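Local atomic coordinates of extracellular sialidase/neuraminidase, putative (Aspergillus fumigatus, PDB entry 2XZI), a protein that probably hydrolyses terminal deaminoneuraminic acid (Kdn) residues from glycoconjugates, acting as a secreted Kdnase of the sialidase family. Residues V108-N113 / G196-P201; L155-D160 / T164-V169; I208-P213 / T217-R222; Q221-A226 / L240-R245; V254-L259 / D312-K317. All blocks are in the same frame, centred on the assembly; numbering follows the deposited sequence.

Interaction 1: residues V108-N113 / G196-P201; sequences VVDDDN and GELVIP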
# COMPACT_ATOMS: atom_id res chain seq x y z
N VAL A 108 -0.84 -9.35 -3.82
CA VAL A 108 0.10 -9.75 -4.85
C VAL A 108 -0.65 -10.62 -5.87
O VAL A 108 -1.39 -11.52 -5.49
CB VAL A 108 1.35 -10.48 -4.26
CG1 VAL A 108 0.96 -11.73 -3.45
CG2 VAL A 108 2.39 -10.78 -5.37
N VAL A 109 -0.41 -10.34 -7.14
CA VAL A 109 -1.02 -11.09 -8.22
C VAL A 109 -0.08 -12.23 -8.61
O VAL A 109 1.08 -12.01 -8.95
CB VAL A 109 -1.32 -10.20 -9.44
CG1 VAL A 109 -1.93 -11.06 -10.57
CG2 VAL A 109 -2.26 -9.03 -9.07
N ASP A 110 -0.59 -13.46 -8.54
CA ASP A 110 0.19 -14.64 -8.93
C ASP A 110 0.05 -14.96 -10.42
O ASP A 110 -0.81 -14.38 -11.08
CB ASP A 110 -0.15 -15.85 -8.05
CG ASP A 110 1.05 -16.74 -7.78
OD1 ASP A 110 2.05 -16.69 -8.55
OD2 ASP A 110 0.99 -17.50 -6.79
N ASP A 111 0.87 -15.88 -10.93
CA ASP A 111 1.00 -16.13 -12.38
C ASP A 111 -0.29 -16.65 -13.02
O ASP A 111 -0.52 -16.47 -14.23
CB ASP A 111 2.09 -17.17 -12.68
CG ASP A 111 3.46 -16.77 -12.17
OD1 ASP A 111 3.67 -15.59 -11.79
OD2 ASP A 111 4.35 -17.65 -12.17
N ASP A 112 -1.10 -17.34 -12.22
CA ASP A 112 -2.36 -17.93 -12.68
C ASP A 112 -3.51 -16.94 -12.59
O ASP A 112 -4.65 -17.28 -12.87
CB ASP A 112 -2.70 -19.16 -11.83
CG ASP A 112 -2.96 -18.82 -10.37
OD1 ASP A 112 -2.32 -17.87 -9.84
OD2 ASP A 112 -3.82 -19.47 -9.74
N ASN A 113 -3.18 -15.71 -12.19
CA ASN A 113 -4.14 -14.66 -11.83
C ASN A 113 -4.91 -14.84 -10.53
O ASN A 113 -5.87 -14.11 -10.28
CB ASN A 113 -5.08 -14.26 -12.99
CG ASN A 113 -5.55 -12.84 -12.87
OD1 ASN A 113 -4.78 -11.96 -12.48
ND2 ASN A 113 -6.83 -12.60 -13.17
N GLY A 196 10.39 -16.79 -9.89
CA GLY A 196 9.08 -17.42 -9.71
C GLY A 196 8.45 -17.34 -8.34
O GLY A 196 7.25 -17.63 -8.20
N GLU A 197 9.24 -17.00 -7.32
CA GLU A 197 8.71 -16.91 -5.95
C GLU A 197 7.90 -15.64 -5.71
O GLU A 197 8.07 -14.64 -6.41
CB GLU A 197 9.83 -16.96 -4.91
CG GLU A 197 10.77 -18.17 -4.99
CD GLU A 197 11.94 -17.97 -5.95
OE1 GLU A 197 11.97 -16.97 -6.71
OE2 GLU A 197 12.84 -18.85 -5.92
N LEU A 198 7.03 -15.69 -4.71
CA LEU A 198 6.37 -14.48 -4.22
C LEU A 198 7.09 -13.96 -2.99
O LEU A 198 7.57 -14.74 -2.17
CB LEU A 198 4.91 -14.74 -3.85
CG LEU A 198 4.01 -15.32 -4.95
CD1 LEU A 198 2.57 -15.41 -4.47
CD2 LEU A 198 4.07 -14.48 -6.20
N VAL A 199 7.17 -12.64 -2.86
CA VAL A 199 7.73 -12.04 -1.66
C VAL A 199 6.79 -10.94 -1.20
O VAL A 199 6.47 -10.01 -1.96
CB VAL A 199 9.14 -11.43 -1.88
CG1 VAL A 199 9.71 -10.94 -0.54
CG2 VAL A 199 10.09 -12.44 -2.47
N ILE A 200 6.34 -11.08 0.05
CA ILE A 200 5.43 -10.14 0.69
C ILE A 200 6.15 -9.50 1.88
O ILE A 200 6.62 -10.21 2.78
CB ILE A 200 4.11 -10.85 1.12
CG1 ILE A 200 3.41 -11.49 -0.11
CG2 ILE A 200 3.18 -9.88 1.86
CD1 ILE A 200 3.91 -12.92 -0.50
N PRO A 201 6.26 -8.17 1.88
CA PRO A 201 6.98 -7.54 2.99
C PRO A 201 6.10 -7.45 4.22
O PRO A 201 4.91 -7.16 4.12
CB PRO A 201 7.29 -6.14 2.46
CG PRO A 201 6.13 -5.84 1.54
CD PRO A 201 5.75 -7.17 0.92
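Val108 and Leu198 meet through their methyl groups, and Ile200 joins them from the next position but one on its strand. The CG1 methyl of Val108 lies 4.1 Å from Leu198 CD1 and equally far, 4.1 Å, from Ile200 CG1. Because Val108 CG2 stands anti to the backbone N while CG1 sits between N and the carbonyl carbon (chi1 58°), both methyls serve: CG2 packs on Leu198 CD2. Branched aliphatic residues suit this place, a buried seam between two blades of the sialidase beta-propeller, strand 101-109 belonging to one four-stranded sheet and strand 198-202 to the next. Tyr116 and Phe118 continue the apolar layer. Across the contact Asp110 only packs, OD2 lying 3.5 Å from Leu198 CD1; its polar bonds lie elsewhere. OD1 accepts Asp111 N at 2.8 Å and forms a salt bridge with Arg216, while OD2 takes the backbone N-H of Gly214. Asp110 also opens a type I turn, closed by Asn113 N to Asp110 O at 2.9 Å.

Interaction 2: residues L155-D160 / T164-V169; sequences LTESRD and TWSKPV
The six-membered ring of Trp165 lies flat over Ser158, whose CB sits 3.6 Å from the ring centroid and only 4° off the normal, a CH-pi contact. A small residue suits this place beneath the indole. Thr156 instead comes to the ring's edge, crossing Trp165 at about a right angle; its OG1, anti to the backbone N (chi1 175°), donates to Ser166 O at 2.7 Å. Ser158 and Trp165 are the first and last residues of an Asp box, the Ser-X-Asp-X-Gly-X-Thr-Trp hairpin of sialidase propeller blades; Thr156 and Ser166 flank it. Its aspartate, Asp160, turns the syn sides of both carboxylate oxygens to Thr164: OD1 receives Thr164 N at 2.9 Å and OD2 the hydroxyl OG1 at 2.7 Å. Ser158 OG, which bonds Gly162 N inside the turn, lies 2.8 Å from Thr164 O. Farther along, Ser166 OG accepts Glu157 N and donates to Glu157 OE2 at 2.8 Å, meeting that oxygen from above the carboxylate plane. An antiparallel bridge pairs Leu155 with Val169.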
# COMPACT_ATOMS: atom_id res chain seq x y z
N LEU A 155 -5.08 -14.27 5.41
CA LEU A 155 -4.94 -14.36 3.97
C LEU A 155 -6.28 -14.67 3.32
O LEU A 155 -6.95 -15.63 3.70
CB LEU A 155 -3.92 -15.43 3.59
CG LEU A 155 -3.68 -15.65 2.10
CD1 LEU A 155 -3.04 -14.42 1.41
CD2 LEU A 155 -2.83 -16.90 1.87
N THR A 156 -6.65 -13.84 2.34
CA THR A 156 -7.78 -14.15 1.47
C THR A 156 -7.27 -14.14 0.03
O THR A 156 -6.17 -13.64 -0.26
CB THR A 156 -8.95 -13.16 1.69
OG1 THR A 156 -9.98 -13.42 0.73
CG2 THR A 156 -8.49 -11.72 1.54
N GLU A 157 -8.03 -14.74 -0.88
CA GLU A 157 -7.67 -14.67 -2.28
C GLU A 157 -8.90 -14.65 -3.17
O GLU A 157 -10.00 -14.99 -2.73
CB GLU A 157 -6.70 -15.80 -2.68
CG GLU A 157 -7.29 -17.20 -2.65
CD GLU A 157 -7.42 -17.76 -1.25
OE1 GLU A 157 -6.48 -17.60 -0.45
OE2 GLU A 157 -8.45 -18.40 -0.97
N SER A 158 -8.69 -14.20 -4.39
CA SER A 158 -9.74 -14.20 -5.40
C SER A 158 -9.28 -15.00 -6.61
O SER A 158 -8.13 -14.89 -7.05
CB SER A 158 -10.08 -12.77 -5.81
OG SER A 158 -10.98 -12.74 -6.92
N ARG A 159 -10.21 -15.81 -7.14
CA ARG A 159 -9.93 -16.61 -8.34
C ARG A 159 -10.67 -16.08 -9.56
O ARG A 159 -10.59 -16.67 -10.64
CB ARG A 159 -10.37 -18.07 -8.13
CG ARG A 159 -10.00 -18.70 -6.81
CD ARG A 159 -8.50 -18.88 -6.64
NE ARG A 159 -8.20 -19.64 -5.43
CZ ARG A 159 -7.03 -20.21 -5.17
NH1 ARG A 159 -6.00 -20.06 -6.02
NH2 ARG A 159 -6.87 -20.90 -4.05
N ASP A 160 -11.40 -14.98 -9.38
CA ASP A 160 -12.26 -14.43 -10.43
C ASP A 160 -12.01 -12.94 -10.67
O ASP A 160 -12.94 -12.13 -10.79
CB ASP A 160 -13.74 -14.72 -10.12
CG ASP A 160 -14.19 -14.16 -8.78
OD1 ASP A 160 -13.42 -13.42 -8.12
OD2 ASP A 160 -15.34 -14.45 -8.37
N THR A 164 -14.91 -11.80 -6.29
CA THR A 164 -15.23 -12.33 -4.98
C THR A 164 -13.96 -12.79 -4.28
O THR A 164 -12.94 -13.08 -4.93
CB THR A 164 -16.21 -13.51 -5.03
OG1 THR A 164 -15.59 -14.60 -5.72
CG2 THR A 164 -17.53 -13.14 -5.75
N TRP A 165 -14.06 -12.87 -2.96
CA TRP A 165 -12.95 -13.16 -2.06
C TRP A 165 -13.32 -14.27 -1.08
O TRP A 165 -14.43 -14.32 -0.58
CB TRP A 165 -12.61 -11.88 -1.27
CG TRP A 165 -12.10 -10.84 -2.19
CD1 TRP A 165 -12.84 -9.89 -2.86
CD2 TRP A 165 -10.76 -10.70 -2.64
NE1 TRP A 165 -12.02 -9.15 -3.67
CE2 TRP A 165 -10.74 -9.62 -3.56
CE3 TRP A 165 -9.56 -11.36 -2.35
CZ2 TRP A 165 -9.56 -9.20 -4.21
CZ3 TRP A 165 -8.38 -10.95 -2.99
CH2 TRP A 165 -8.40 -9.88 -3.91
N SER A 166 -12.36 -15.14 -0.81
CA SER A 166 -12.55 -16.20 0.17
C SER A 166 -12.64 -15.62 1.59
O SER A 166 -12.12 -14.54 1.87
CB SER A 166 -11.43 -17.21 0.05
OG SER A 166 -10.19 -16.60 0.36
N LYS A 167 -13.30 -16.34 2.50
CA LYS A 167 -13.27 -15.95 3.91
C LYS A 167 -11.81 -15.97 4.36
O LYS A 167 -11.12 -16.97 4.15
CB LYS A 167 -14.08 -16.92 4.78
CG LYS A 167 -14.10 -16.50 6.24
CD LYS A 167 -15.23 -17.19 7.00
CE LYS A 167 -14.83 -17.44 8.44
NZ LYS A 167 -13.94 -18.62 8.57
N PRO A 168 -11.34 -14.85 4.95
CA PRO A 168 -9.92 -14.83 5.30
C PRO A 168 -9.52 -15.94 6.27
O PRO A 168 -10.26 -16.24 7.21
CB PRO A 168 -9.74 -13.46 5.95
CG PRO A 168 -10.83 -12.61 5.35
CD PRO A 168 -12.00 -13.56 5.24
N VAL A 169 -8.37 -16.56 5.99
CA VAL A 169 -7.83 -17.63 6.82
C VAL A 169 -6.73 -17.07 7.72
O VAL A 169 -5.86 -16.31 7.28
CB VAL A 169 -7.26 -18.77 5.97
CG1 VAL A 169 -6.69 -19.89 6.88
CG2 VAL A 169 -8.34 -19.34 5.06
O HOH W 1 -12.80 -15.98 -5.98

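Interaction 3: residues I208-P213 / T217-R222; sequences IGRGAP and TWSVQR. With NO2 (nitrite ion), chain H.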
# COMPACT_ATOMS: atom_id res chain seq x y z
N ILE A 208 7.54 -15.54 2.19
CA ILE A 208 7.93 -16.05 0.89
C ILE A 208 6.96 -17.13 0.45
O ILE A 208 6.65 -18.06 1.23
CB ILE A 208 9.35 -16.67 0.95
CG1 ILE A 208 10.32 -15.78 1.74
CG2 ILE A 208 9.83 -17.02 -0.46
CD1 ILE A 208 10.55 -14.35 1.17
N GLY A 209 6.48 -17.01 -0.79
CA GLY A 209 5.62 -18.01 -1.37
C GLY A 209 6.37 -18.78 -2.42
O GLY A 209 6.98 -18.19 -3.31
N ARG A 210 6.30 -20.11 -2.31
CA ARG A 210 6.96 -21.00 -3.26
C ARG A 210 5.98 -22.03 -3.81
O ARG A 210 4.93 -22.29 -3.21
CB ARG A 210 8.16 -21.70 -2.59
CG ARG A 210 9.32 -20.76 -2.28
CD ARG A 210 10.51 -21.57 -1.76
NE ARG A 210 11.72 -20.77 -1.53
CZ ARG A 210 11.96 -20.10 -0.41
NH1 ARG A 210 11.05 -20.07 0.56
NH2 ARG A 210 13.10 -19.44 -0.26
N GLY A 211 6.33 -22.58 -4.97
CA GLY A 211 5.51 -23.63 -5.58
C GLY A 211 4.51 -23.12 -6.58
O GLY A 211 4.71 -22.08 -7.22
N ALA A 212 3.42 -23.87 -6.72
CA ALA A 212 2.45 -23.67 -7.79
C ALA A 212 1.71 -22.34 -7.65
O ALA A 212 1.17 -22.06 -6.58
CB ALA A 212 1.46 -24.84 -7.80
N PRO A 213 1.70 -21.51 -8.72
CA PRO A 213 0.93 -20.26 -8.66
C PRO A 213 -0.50 -20.43 -8.13
O PRO A 213 -1.26 -21.30 -8.59
CB PRO A 213 0.93 -19.80 -10.11
CG PRO A 213 2.27 -20.23 -10.60
CD PRO A 213 2.52 -21.58 -9.94
N THR A 217 3.10 -22.51 -1.03
CA THR A 217 3.45 -22.76 0.35
C THR A 217 4.25 -21.57 0.87
O THR A 217 5.09 -21.00 0.17
CB THR A 217 4.19 -24.08 0.51
OG1 THR A 217 5.31 -24.08 -0.36
CG2 THR A 217 3.28 -25.23 0.12
N TRP A 218 3.94 -21.18 2.10
CA TRP A 218 4.48 -19.96 2.68
C TRP A 218 5.55 -20.28 3.70
O TRP A 218 5.46 -21.29 4.42
CB TRP A 218 3.39 -19.11 3.32
CG TRP A 218 2.20 -18.88 2.44
CD1 TRP A 218 0.97 -19.50 2.54
CD2 TRP A 218 2.11 -17.99 1.32
NE1 TRP A 218 0.14 -19.05 1.54
CE2 TRP A 218 0.81 -18.12 0.78
CE3 TRP A 218 3.01 -17.10 0.72
CZ2 TRP A 218 0.37 -17.38 -0.33
CZ3 TRP A 218 2.57 -16.35 -0.40
CH2 TRP A 218 1.26 -16.51 -0.90
N SER A 219 6.55 -19.42 3.78
CA SER A 219 7.54 -19.50 4.86
C SER A 219 7.97 -18.10 5.25
O SER A 219 7.63 -17.12 4.57
CB SER A 219 8.74 -20.34 4.42
OG SER A 219 9.38 -19.75 3.33
N VAL A 220 8.70 -17.99 6.36
CA VAL A 220 9.13 -16.69 6.87
C VAL A 220 10.64 -16.52 6.73
O VAL A 220 11.41 -17.39 7.15
CB VAL A 220 8.75 -16.51 8.35
CG1 VAL A 220 9.30 -15.19 8.88
CG2 VAL A 220 7.25 -16.60 8.54
N GLN A 221 11.04 -15.40 6.16
CA GLN A 221 12.43 -14.98 6.12
C GLN A 221 12.60 -13.85 7.13
O GLN A 221 12.15 -12.71 6.90
CB GLN A 221 12.81 -14.52 4.72
CG GLN A 221 14.22 -13.99 4.63
CD GLN A 221 14.57 -13.42 3.27
OE1 GLN A 221 13.80 -12.66 2.68
NE2 GLN A 221 15.75 -13.76 2.77
N ARG A 222 13.21 -14.16 8.27
CA ARG A 222 13.41 -13.14 9.30
C ARG A 222 14.49 -12.15 8.88
O ARG A 222 15.48 -12.53 8.27
CB ARG A 222 13.78 -13.76 10.66
CG ARG A 222 12.74 -14.70 11.26
CD ARG A 222 11.44 -13.99 11.65
NE ARG A 222 11.56 -13.14 12.85
CZ ARG A 222 11.47 -13.60 14.11
NH1 ARG A 222 11.34 -14.89 14.36
NH2 ARG A 222 11.55 -12.76 15.11
N NO2 H . 13.33 -18.17 3.43
O1 NO2 H . 13.94 -17.78 2.16
O2 NO2 H . 12.28 -19.17 3.19
O HOH W 2 8.19 -20.65 0.93
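The guanidinium of Arg210, on the antiparallel beta hairpin of strands 205-210 and 217-222, has its edge turned to Ser219 OG, a nitrite ion and a water, all near its plane, while Ile208 CG2 from the same strand lies 3.4 Å above one face. The second flat group, the indole of Trp218, leans obliquely on the backbone, with CE3 3.5 Å from Gly209 CA. Glycine suits that position because it leaves the room the ring occupies, and Tyr116 and Phe118 of the neighbouring propeller blade meet the indole edge-to-face. The hairpin strands are the last two of their blade. Ile208 with Ser219 and Arg210 with Thr217 are hydrogen-bonded pairs, and Gly209 with Trp218 is the non-hydrogen-bonded pair between them; Ile208 N to Ser219 O measures 2.9 Å and is nearly straight at 174°. Ile208, Arg210, Thr217 and Ser219 share one face. Arg210, its aliphatic chain stretched out, reaches the nitrite, probably taken up from the crystallisation liquor. Arg210 NH2 donates to nitrite O1 at 3.1 Å and NH1 to O2 at 3.0 Å, one nitrogen for each oxygen, as suits a small anion. Ser219 OG gives O2 a second donor, and Gln221 CB lies 3.9 Å from the nitrite N. Ser219 OG also accepts from a water that donates to Ile208 O and receives Arg210 NH1 at 2.9 Å.

Interaction 4: residues Q221-A226 / L240-R245; sequences QRLSGA and LYRNDR. With KDM (deamino-alpha-neuraminic acid), chain C.
At the strand leading into the Kdn-binding pocket, Leu223 and Ala226 cover an arginine-aspartate pair that comes just before pocket residue Arg245. Leu223 CD1 sits over one face of the Arg242 guanidinium, toward its rim and 3.5 Å from NH1. Ala226 CB, small enough to come close, lies 3.6 Å from Asp244 OD2. Bends at chi2 (-81°) and chi3 (-63°) turn Arg242 along its own strand toward Asp244, two residues on, which it grips side-on: NE gives to OD1 at 2.9 Å and NH2 to OD2 at 2.8 Å. In the propeller, 221-226 leaves the outermost strand of one blade through a type II turn, with Gly225 at its positive-phi position, and 240-244 is the second strand of the next blade. Arg242 spans the two, its NH1 also bonding Asn206 OD1 and Arg205 O, while Gly227 N adds a donor to Asp244 OD2. The extended Arg245 holds the Kdn carboxylate oxygen O1B by NH2 at 2.9 Å and NH1 at 3.1 Å; with Arg39 and Arg302 also bonding the ligand, this is consistent with the arginine triad of sialidases.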
# COMPACT_ATOMS: atom_id res chain seq x y z
N GLN A 221 11.04 -15.40 6.16
CA GLN A 221 12.43 -14.98 6.12
C GLN A 221 12.60 -13.85 7.13
O GLN A 221 12.15 -12.71 6.90
CB GLN A 221 12.81 -14.52 4.72
CG GLN A 221 14.22 -13.99 4.63
CD GLN A 221 14.57 -13.42 3.27
OE1 GLN A 221 13.80 -12.66 2.68
NE2 GLN A 221 15.75 -13.76 2.77
N ARG A 222 13.21 -14.16 8.27
CA ARG A 222 13.41 -13.14 9.30
C ARG A 222 14.49 -12.15 8.88
O ARG A 222 15.48 -12.53 8.27
CB ARG A 222 13.78 -13.76 10.66
CG ARG A 222 12.74 -14.70 11.26
CD ARG A 222 11.44 -13.99 11.65
NE ARG A 222 11.56 -13.14 12.85
CZ ARG A 222 11.47 -13.60 14.11
NH1 ARG A 222 11.34 -14.89 14.36
NH2 ARG A 222 11.55 -12.76 15.11
N LEU A 223 14.26 -10.88 9.20
CA LEU A 223 15.18 -9.81 8.85
C LEU A 223 15.59 -8.99 10.03
O LEU A 223 14.74 -8.34 10.66
CB LEU A 223 14.54 -8.84 7.86
CG LEU A 223 14.01 -9.41 6.56
CD1 LEU A 223 13.11 -8.37 5.86
CD2 LEU A 223 15.15 -9.88 5.67
N SER A 224 16.90 -8.90 10.23
CA SER A 224 17.47 -8.10 11.30
C SER A 224 17.52 -6.62 10.90
O SER A 224 18.11 -6.25 9.88
CB SER A 224 18.86 -8.63 11.65
OG SER A 224 19.44 -7.88 12.71
N GLY A 225 16.88 -5.79 11.71
CA GLY A 225 16.86 -4.35 11.48
C GLY A 225 15.72 -3.82 10.62
O GLY A 225 15.69 -2.62 10.34
N ALA A 226 14.79 -4.69 10.20
CA ALA A 226 13.67 -4.27 9.36
C ALA A 226 12.67 -3.45 10.15
O ALA A 226 12.57 -3.57 11.37
CB ALA A 226 12.98 -5.47 8.70
N LEU A 240 17.04 -8.58 -4.21
CA LEU A 240 15.91 -8.02 -3.47
C LEU A 240 16.34 -6.75 -2.76
O LEU A 240 17.50 -6.58 -2.39
CB LEU A 240 15.38 -9.01 -2.42
CG LEU A 240 14.86 -10.36 -2.93
CD1 LEU A 240 14.41 -11.26 -1.79
CD2 LEU A 240 13.73 -10.16 -3.94
N TYR A 241 15.36 -5.87 -2.54
CA TYR A 241 15.59 -4.55 -1.97
C TYR A 241 14.42 -4.27 -1.05
O TYR A 241 13.28 -4.22 -1.52
CB TYR A 241 15.67 -3.55 -3.14
CG TYR A 241 15.60 -2.05 -2.88
CD1 TYR A 241 14.38 -1.40 -2.80
CD2 TYR A 241 16.76 -1.27 -2.82
CE1 TYR A 241 14.30 -0.03 -2.62
CE2 TYR A 241 16.69 0.11 -2.64
CZ TYR A 241 15.46 0.72 -2.54
OH TYR A 241 15.37 2.09 -2.35
N ARG A 242 14.70 -4.12 0.25
CA ARG A 242 13.71 -3.65 1.22
C ARG A 242 13.90 -2.16 1.43
O ARG A 242 15.03 -1.69 1.60
CB ARG A 242 13.83 -4.36 2.58
CG ARG A 242 13.19 -5.74 2.68
CD ARG A 242 11.66 -5.72 2.91
NE ARG A 242 11.22 -5.11 4.18
CZ ARG A 242 10.47 -5.69 5.12
NH1 ARG A 242 10.03 -6.94 4.97
NH2 ARG A 242 10.14 -5.02 6.22
N ASN A 243 12.80 -1.42 1.41
CA ASN A 243 12.83 0.02 1.66
C ASN A 243 11.71 0.30 2.65
O ASN A 243 10.52 0.28 2.31
CB ASN A 243 12.69 0.77 0.33
CG ASN A 243 12.70 2.28 0.49
OD1 ASN A 243 12.07 2.82 1.39
ND2 ASN A 243 13.41 2.97 -0.40
N ASP A 244 12.10 0.50 3.91
CA ASP A 244 11.16 0.51 5.02
C ASP A 244 10.98 1.90 5.60
O ASP A 244 11.89 2.76 5.54
CB ASP A 244 11.68 -0.41 6.13
CG ASP A 244 11.55 -1.90 5.80
OD1 ASP A 244 11.34 -2.24 4.62
OD2 ASP A 244 11.69 -2.73 6.71
N ARG A 245 9.83 2.10 6.22
CA ARG A 245 9.56 3.27 7.04
C ARG A 245 10.47 3.26 8.27
O ARG A 245 10.56 2.24 8.97
CB ARG A 245 8.10 3.21 7.49
CG ARG A 245 7.69 4.25 8.52
CD ARG A 245 6.24 4.06 8.87
NE ARG A 245 5.83 4.90 10.00
CZ ARG A 245 4.56 5.17 10.30
NH1 ARG A 245 3.56 4.76 9.51
NH2 ARG A 245 4.29 5.92 11.36
C2 KDM C . -0.18 4.84 11.22
C1 KDM C . 0.33 6.13 10.59
C3 KDM C . -1.29 4.22 10.36
C4 KDM C . -1.40 2.67 10.50
C5 KDM C . -0.66 2.09 11.72
C6 KDM C . 0.82 2.53 11.68
C7 KDM C . 1.59 2.20 12.97
C8 KDM C . 3.09 2.50 12.79
C9 KDM C . 3.85 2.23 14.08
O5 KDM C . -0.79 0.65 11.77
O1A KDM C . -0.42 6.74 9.79
O1B KDM C . 1.48 6.48 10.95
O4 KDM C . -2.78 2.33 10.60
O6 KDM C . 0.98 3.97 11.42
O7 KDM C . 1.06 3.00 14.03
O8 KDM C . 3.65 1.67 11.77
O9 KDM C . 3.78 0.82 14.33
O2 KDM C . -0.70 5.24 12.49

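Interaction 5: residues V254-L259 / D312-K317; sequences VARGTL and DADAKK
Arg256, on strand 250-258, faces Asp314 in a tight loop, their CA atoms 8.1 Å apart. The loop is a type I turn from Asp312 to Ala315, closed by Ala315 N to Asp312 O at 3.0 Å, and Ala315 takes a left-handed backbone conformation (phi 50°, psi 38°). The Asp314 carbonyl, just before this left-handed residue, faces the arginine. Arg256 reaches across with its aliphatic chain unbent and holds that one oxygen side-on with two nitrogens: NE gives to Asp314 O at 2.8 Å, in the carbonyl plane, and NH2 gives to the same Asp314 O at 3.1 Å. A weak bond from NH2 to Ala315 O and a water linking NH2 to Lys316 O add to the grip. A long side chain with several in-plane donors is well suited to meet a turn that offers carbonyl oxygens. Asp314 OD2 stands over one face of the guanidinium, 4.4 Å from Arg256 NE, with the carboxylate and guanidinium planes 43° apart, so attraction there is one of charge alone. Within the loop, Asp312 OD2 accepts Lys317 N at 2.9 Å through its anti lone pair, and Ser310 OG bonds both Asp312 N and Lys317 O. Arg256 thus joins the third strand of one propeller blade to a turn of the next, and the serine-aspartate arrangement resembles a degenerate Asp box, the recurrent blade hairpin of sialidases.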
# COMPACT_ATOMS: atom_id res chain seq x y z
N VAL A 254 17.02 1.20 4.12
CA VAL A 254 17.20 0.30 2.97
C VAL A 254 18.11 -0.87 3.30
O VAL A 254 19.14 -0.71 3.98
CB VAL A 254 17.73 1.08 1.71
CG1 VAL A 254 18.17 0.14 0.59
CG2 VAL A 254 16.65 2.04 1.20
N ALA A 255 17.72 -2.06 2.85
CA ALA A 255 18.60 -3.23 2.89
C ALA A 255 18.47 -4.00 1.60
O ALA A 255 17.40 -3.97 0.95
CB ALA A 255 18.27 -4.11 4.07
N ARG A 256 19.54 -4.70 1.22
CA ARG A 256 19.58 -5.49 -0.02
C ARG A 256 19.92 -6.93 0.30
O ARG A 256 20.62 -7.22 1.28
CB ARG A 256 20.56 -4.89 -1.02
CG ARG A 256 20.07 -3.58 -1.57
CD ARG A 256 21.16 -2.87 -2.40
NE ARG A 256 20.68 -1.57 -2.88
CZ ARG A 256 20.78 -0.43 -2.20
NH1 ARG A 256 21.34 -0.40 -1.00
NH2 ARG A 256 20.30 0.69 -2.73
N GLY A 257 19.39 -7.85 -0.50
CA GLY A 257 19.61 -9.26 -0.25
C GLY A 257 19.05 -10.15 -1.33
O GLY A 257 18.83 -9.71 -2.48
N THR A 258 18.89 -11.40 -0.96
CA THR A 258 18.32 -12.43 -1.83
C THR A 258 17.46 -13.31 -0.92
O THR A 258 17.36 -13.07 0.29
CB THR A 258 19.41 -13.30 -2.47
OG1 THR A 258 20.05 -14.06 -1.45
CG2 THR A 258 20.47 -12.46 -3.22
N LEU A 259 16.87 -14.36 -1.49
CA LEU A 259 16.14 -15.34 -0.68
C LEU A 259 17.00 -16.10 0.33
O LEU A 259 16.48 -16.75 1.23
CB LEU A 259 15.36 -16.31 -1.56
CG LEU A 259 14.18 -15.71 -2.33
CD1 LEU A 259 13.54 -16.77 -3.18
CD2 LEU A 259 13.16 -15.08 -1.38
N ASP A 312 19.61 2.63 -11.53
CA ASP A 312 20.71 1.82 -10.98
C ASP A 312 20.31 0.36 -10.84
O ASP A 312 19.19 0.06 -10.44
CB ASP A 312 21.16 2.35 -9.62
CG ASP A 312 21.85 3.70 -9.71
OD1 ASP A 312 22.49 4.01 -10.75
OD2 ASP A 312 21.78 4.45 -8.72
N ALA A 313 21.25 -0.54 -11.13
CA ALA A 313 20.97 -1.97 -11.04
C ALA A 313 20.58 -2.45 -9.64
O ALA A 313 19.92 -3.47 -9.50
CB ALA A 313 22.16 -2.76 -11.58
N ASP A 314 21.01 -1.69 -8.63
CA ASP A 314 20.71 -1.95 -7.22
C ASP A 314 19.87 -0.84 -6.60
O ASP A 314 19.75 -0.75 -5.37
CB ASP A 314 22.02 -2.09 -6.43
CG ASP A 314 22.87 -0.82 -6.47
OD1 ASP A 314 22.56 0.14 -7.22
OD2 ASP A 314 23.89 -0.79 -5.75
N ALA A 315 19.27 0.01 -7.45
CA ALA A 315 18.49 1.18 -6.99
C ALA A 315 19.24 2.04 -5.96
O ALA A 315 18.65 2.56 -5.00
CB ALA A 315 17.08 0.75 -6.47
N LYS A 316 20.56 2.21 -6.14
CA LYS A 316 21.34 2.98 -5.19
C LYS A 316 20.82 4.40 -5.06
O LYS A 316 20.65 4.89 -3.94
CB LYS A 316 22.83 2.98 -5.53
CG LYS A 316 23.69 3.65 -4.45
CD LYS A 316 25.17 3.35 -4.61
CE LYS A 316 25.92 4.52 -5.24
NZ LYS A 316 27.35 4.55 -4.79
N LYS A 317 20.59 5.05 -6.20
CA LYS A 317 20.18 6.46 -6.23
C LYS A 317 18.95 6.64 -7.09
O LYS A 317 18.86 6.13 -8.21
CB LYS A 317 21.31 7.36 -6.76
CG LYS A 317 21.07 8.84 -6.48
CD LYS A 317 22.11 9.74 -7.12
CE LYS A 317 21.99 11.17 -6.60
NZ LYS A 317 20.60 11.71 -6.74
O HOH W 3 20.60 3.37 -1.67

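How the interactions relate
All five contacts belong to one beta-propeller. Interaction 1 bridges two blades, that of interaction 2 and that of interaction 3; in the latter, strands 198-202 and 205-210 are neighbours joined by Leu198 N to Gly209 O at 2.9 Å. Interaction 2 touches interaction 3 where Leu155 CD2 packs 3.7 Å from Trp218 NE1. Interactions 3 and 4 share Gln221 and Arg222, and Gln221 NE2 reaches Thr258 O of interaction 5 at 3.0 Å; Leu259 there completes the nitrite pocket. Segments 240-245 and 254-259 lie on adjacent strands, Arg242 N to Ala255 O being 2.8 Å. Of the five, interaction 4 carries the Kdn-binding Arg245; the centre of interaction 2 lies about 27 Å from that of interaction 4.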